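Local coordinates for CBS domain protein/ACT domain protein (Thermotoga maritima, PDB 1VR9) that is of unknown function but pairs two CBS domains with an ACT domain, an architecture consistent with a regulatory, ligand-sensing role, at residues Gln43-Ile48 with Gln102-Pro107. Residues are numbered along the deposited sequence; the frame is centred on the assembly and turned at random.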
ATOM      1  N   GLN A  43      11.596   4.476  -4.752  1.00 26.30           N
ATOM      2  CA  GLN A  43      11.693   5.928  -4.836  1.00 26.86           C
ATOM      3  C   GLN A  43      10.404   6.567  -4.343  1.00 26.26           C
ATOM      4  O   GLN A  43       9.787   7.400  -5.041  1.00 26.47           O
ATOM      5  CB  GLN A  43      12.008   6.362  -6.268  1.00 27.00           C
ATOM      6  CG  GLN A  43      13.251   5.678  -6.844  1.00 27.91           C
ATOM      7  CD  GLN A  43      13.715   6.264  -8.146  1.00 30.21           C
ATOM      8  OE1 GLN A  43      13.688   5.592  -9.180  1.00 36.77           O
ATOM      9  NE2 GLN A  43      14.159   7.523  -8.116  1.00 32.97           N
ATOM     10  N   THR A  44      10.002   6.180  -3.131  1.00 24.99           N
ATOM     11  CA  THR A  44       8.710   6.529  -2.599  1.00 25.44           C
ATOM     12  C   THR A  44       8.766   6.772  -1.061  1.00 25.38           C
ATOM     13  O   THR A  44       9.835   6.670  -0.463  1.00 24.65           O
ATOM     14  CB  THR A  44       7.700   5.451  -2.988  1.00 25.74           C
ATOM     15  OG1 THR A  44       6.363   5.894  -2.696  1.00 29.96           O
ATOM     16  CG2 THR A  44       7.994   4.134  -2.231  1.00 25.26           C
ATOM     17  N   ASN A  45       7.640   7.167  -0.470  1.00 24.46           N
ATOM     18  CA  ASN A  45       7.558   7.499   0.955  1.00 25.35           C
ATOM     19  C   ASN A  45       6.430   6.714   1.670  1.00 25.08           C
ATOM     20  O   ASN A  45       5.929   7.154   2.714  1.00 24.98           O
ATOM     21  CB  ASN A  45       7.344   8.987   1.169  1.00 26.05           C
ATOM     22  CG  ASN A  45       6.115   9.508   0.460  1.00 27.35           C
ATOM     23  OD1 ASN A  45       5.395   8.753  -0.199  1.00 30.69           O
ATOM     24  ND2 ASN A  45       5.878  10.817   0.578  1.00 31.29           N
ATOM     25  N   GLU A  46       6.044   5.596   1.073  1.00 25.77           N
ATOM     26  CA  GLU A  46       5.040   4.673   1.638  1.00 25.65           C
ATOM     27  C   GLU A  46       5.567   3.238   1.534  1.00 25.13           C
ATOM     28  O   GLU A  46       6.228   2.882   0.554  1.00 25.02           O
ATOM     29  CB  GLU A  46       3.745   4.756   0.825  1.00 26.04           C
ATOM     30  CG  GLU A  46       2.667   3.762   1.287  1.00 26.78           C
ATOM     31  CD  GLU A  46       1.526   3.578   0.299  1.00 27.22           C
ATOM     32  OE1 GLU A  46       1.569   4.211  -0.746  1.00 25.22           O
ATOM     33  OE2 GLU A  46       0.573   2.836   0.604  1.00 28.38           O
ATOM     34  N   CYS A  47       5.241   2.399   2.535  1.00 24.94           N
ATOM     35  CA  CYS A  47       5.519   0.979   2.499  1.00 25.72           C
ATOM     36  C   CYS A  47       4.256   0.291   2.985  1.00 25.44           C
ATOM     37  O   CYS A  47       3.708   0.699   4.012  1.00 25.68           O
ATOM     38  CB  CYS A  47       6.673   0.647   3.437  0.50 25.33           C
ATOM     39  SG  CYS A  47       7.439  -0.917   3.067  0.50 24.12           S
ATOM     40  N   ILE A  48       3.787  -0.703   2.251  1.00 24.79           N
ATOM     41  CA  ILE A  48       2.620  -1.485   2.672  1.00 25.11           C
ATOM     42  C   ILE A  48       3.101  -2.573   3.643  1.00 25.00           C
ATOM     43  O   ILE A  48       4.155  -3.183   3.431  1.00 25.57           O
ATOM     44  CB  ILE A  48       1.855  -2.078   1.443  1.00 24.62           C
ATOM     45  CG1 ILE A  48       1.203  -0.927   0.644  1.00 26.79           C
ATOM     46  CG2 ILE A  48       0.823  -3.095   1.867  1.00 26.05           C
ATOM     47  CD1 ILE A  48       0.513  -1.346  -0.655  1.00 26.81           C
ATOM     48  N   GLN A 102      -4.191  10.219  -0.389  1.00 24.56           N
ATOM     49  CA  GLN A 102      -3.506  10.189  -1.705  1.00 24.68           C
ATOM     50  C   GLN A 102      -2.139   9.481  -1.652  1.00 24.84           C
ATOM     51  O   GLN A 102      -1.085  10.051  -1.988  1.00 25.71           O
ATOM     52  CB  GLN A 102      -3.362  11.594  -2.287  1.00 24.70           C
ATOM     53  CG  GLN A 102      -4.691  12.291  -2.595  1.00 22.23           C
ATOM     54  CD  GLN A 102      -5.259  13.061  -1.429  1.00 24.14           C
ATOM     55  OE1 GLN A 102      -4.638  13.988  -0.905  1.00 25.20           O
ATOM     56  NE2 GLN A 102      -6.480  12.704  -1.031  1.00 23.99           N
ATOM     57  N   GLU A 103      -2.157   8.231  -1.243  1.00 24.77           N
ATOM     58  CA  GLU A 103      -0.950   7.439  -1.109  1.00 25.15           C
ATOM     59  C   GLU A 103      -0.603   6.944  -2.503  1.00 24.74           C
ATOM     60  O   GLU A 103      -1.502   6.760  -3.321  1.00 25.93           O
ATOM     61  CB  GLU A 103      -1.215   6.240  -0.193  1.00 25.82           C
ATOM     62  CG  GLU A 103      -1.510   6.563   1.261  1.00 28.50           C
ATOM     63  CD  GLU A 103      -0.311   7.060   2.032  1.00 35.15           C
ATOM     64  OE1 GLU A 103       0.840   6.704   1.689  1.00 38.62           O
ATOM     65  OE2 GLU A 103      -0.519   7.855   2.983  1.00 38.65           O
ATOM     66  N   PRO A 104       0.686   6.731  -2.796  1.00 24.18           N
ATOM     67  CA  PRO A 104       1.072   6.199  -4.118  1.00 24.08           C
ATOM     68  C   PRO A 104       0.642   4.779  -4.441  1.00 24.24           C
ATOM     69  O   PRO A 104       0.625   4.422  -5.627  1.00 24.52           O
ATOM     70  CB  PRO A 104       2.592   6.271  -4.090  1.00 23.65           C
ATOM     71  CG  PRO A 104       2.969   6.330  -2.705  1.00 24.91           C
ATOM     72  CD  PRO A 104       1.873   7.032  -1.978  1.00 24.54           C
ATOM     73  N   TYR A 105       0.371   3.973  -3.412  1.00 23.21           N
ATOM     74  CA  TYR A 105      -0.062   2.603  -3.567  1.00 23.41           C
ATOM     75  C   TYR A 105      -1.224   2.268  -2.642  1.00 23.26           C
ATOM     76  O   TYR A 105      -1.152   2.491  -1.419  1.00 23.59           O
ATOM     77  CB  TYR A 105       1.089   1.629  -3.307  1.00 24.38           C
ATOM     78  CG  TYR A 105       2.271   1.837  -4.196  1.00 24.67           C
ATOM     79  CD1 TYR A 105       2.360   1.184  -5.410  1.00 25.02           C
ATOM     80  CD2 TYR A 105       3.333   2.651  -3.809  1.00 25.98           C
ATOM     81  CE1 TYR A 105       3.465   1.347  -6.242  1.00 28.00           C
ATOM     82  CE2 TYR A 105       4.434   2.826  -4.634  1.00 27.80           C
ATOM     83  CZ  TYR A 105       4.502   2.168  -5.837  1.00 26.78           C
ATOM     84  OH  TYR A 105       5.613   2.352  -6.652  1.00 30.19           O
ATOM     85  N   LEU A 106      -2.303   1.782  -3.243  1.00 22.36           N
ATOM     86  CA  LEU A 106      -3.513   1.373  -2.540  1.00 22.33           C
ATOM     87  C   LEU A 106      -3.505  -0.166  -2.354  1.00 22.33           C
ATOM     88  O   LEU A 106      -3.461  -0.936  -3.336  1.00 21.54           O
ATOM     89  CB  LEU A 106      -4.756   1.830  -3.312  1.00 22.48           C
ATOM     90  CG  LEU A 106      -6.109   1.299  -2.857  1.00 22.31           C
ATOM     91  CD1 LEU A 106      -6.448   1.744  -1.456  1.00 24.16           C
ATOM     92  CD2 LEU A 106      -7.194   1.746  -3.810  1.00 22.07           C
ATOM     93  N   PRO A 107      -3.476  -0.627  -1.096  1.00 22.12           N
ATOM     94  CA  PRO A 107      -3.522  -2.062  -0.852  1.00 22.26           C
ATOM     95  C   PRO A 107      -4.781  -2.739  -1.399  1.00 22.48           C
ATOM     96  O   PRO A 107      -5.869  -2.161  -1.335  1.00 22.85           O
ATOM     97  CB  PRO A 107      -3.466  -2.153   0.689  1.00 23.34           C
ATOM     98  CG  PRO A 107      -2.801  -0.950   1.104  1.00 22.54           C
ATOM     99  CD  PRO A 107      -3.306   0.113   0.165  1.00 22.26           C
TER
HETATM  100  O   HOH W   1       2.817   8.718   1.292  1.00 34.53           O
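OE1 of the buried E46 is held by one hydrogen bond across the contact: the backbone N of Y105 donates to its syn lone pair over 2.9 Å, bent at 144°. The same oxygen lies in the plane of the Y105 ring, at its edge, and 3.1 Å from CD of P104. With CG anti to the backbone N (chi1 176°) and the chain extended beyond it, E46 reaches across to the second strand. There its OE2 comes 2.7 Å from O of Y105; the E103 carboxylate, with OE1 3.6 Å from OE1 of E46 and its plane turned by 73°, may raise the tendency of E46 to hold a proton. A water donates to E103 OE1 and, weakly, to N45 OD1. Beside this polar centre, OG1 of T44 rests 3.4 Å from CG of P104, while CD1 of I48 packs on CG of P107 at 3.8 Å and crosses Y105 near CB. An alanine in place of E46 would probably cost Y105 N its acceptor and P104 CD its contact. Strands 46-50 and 105-109, the central ones of two three-stranded sheets, thus face each other, as in the paired CBS domains of a Bateman module.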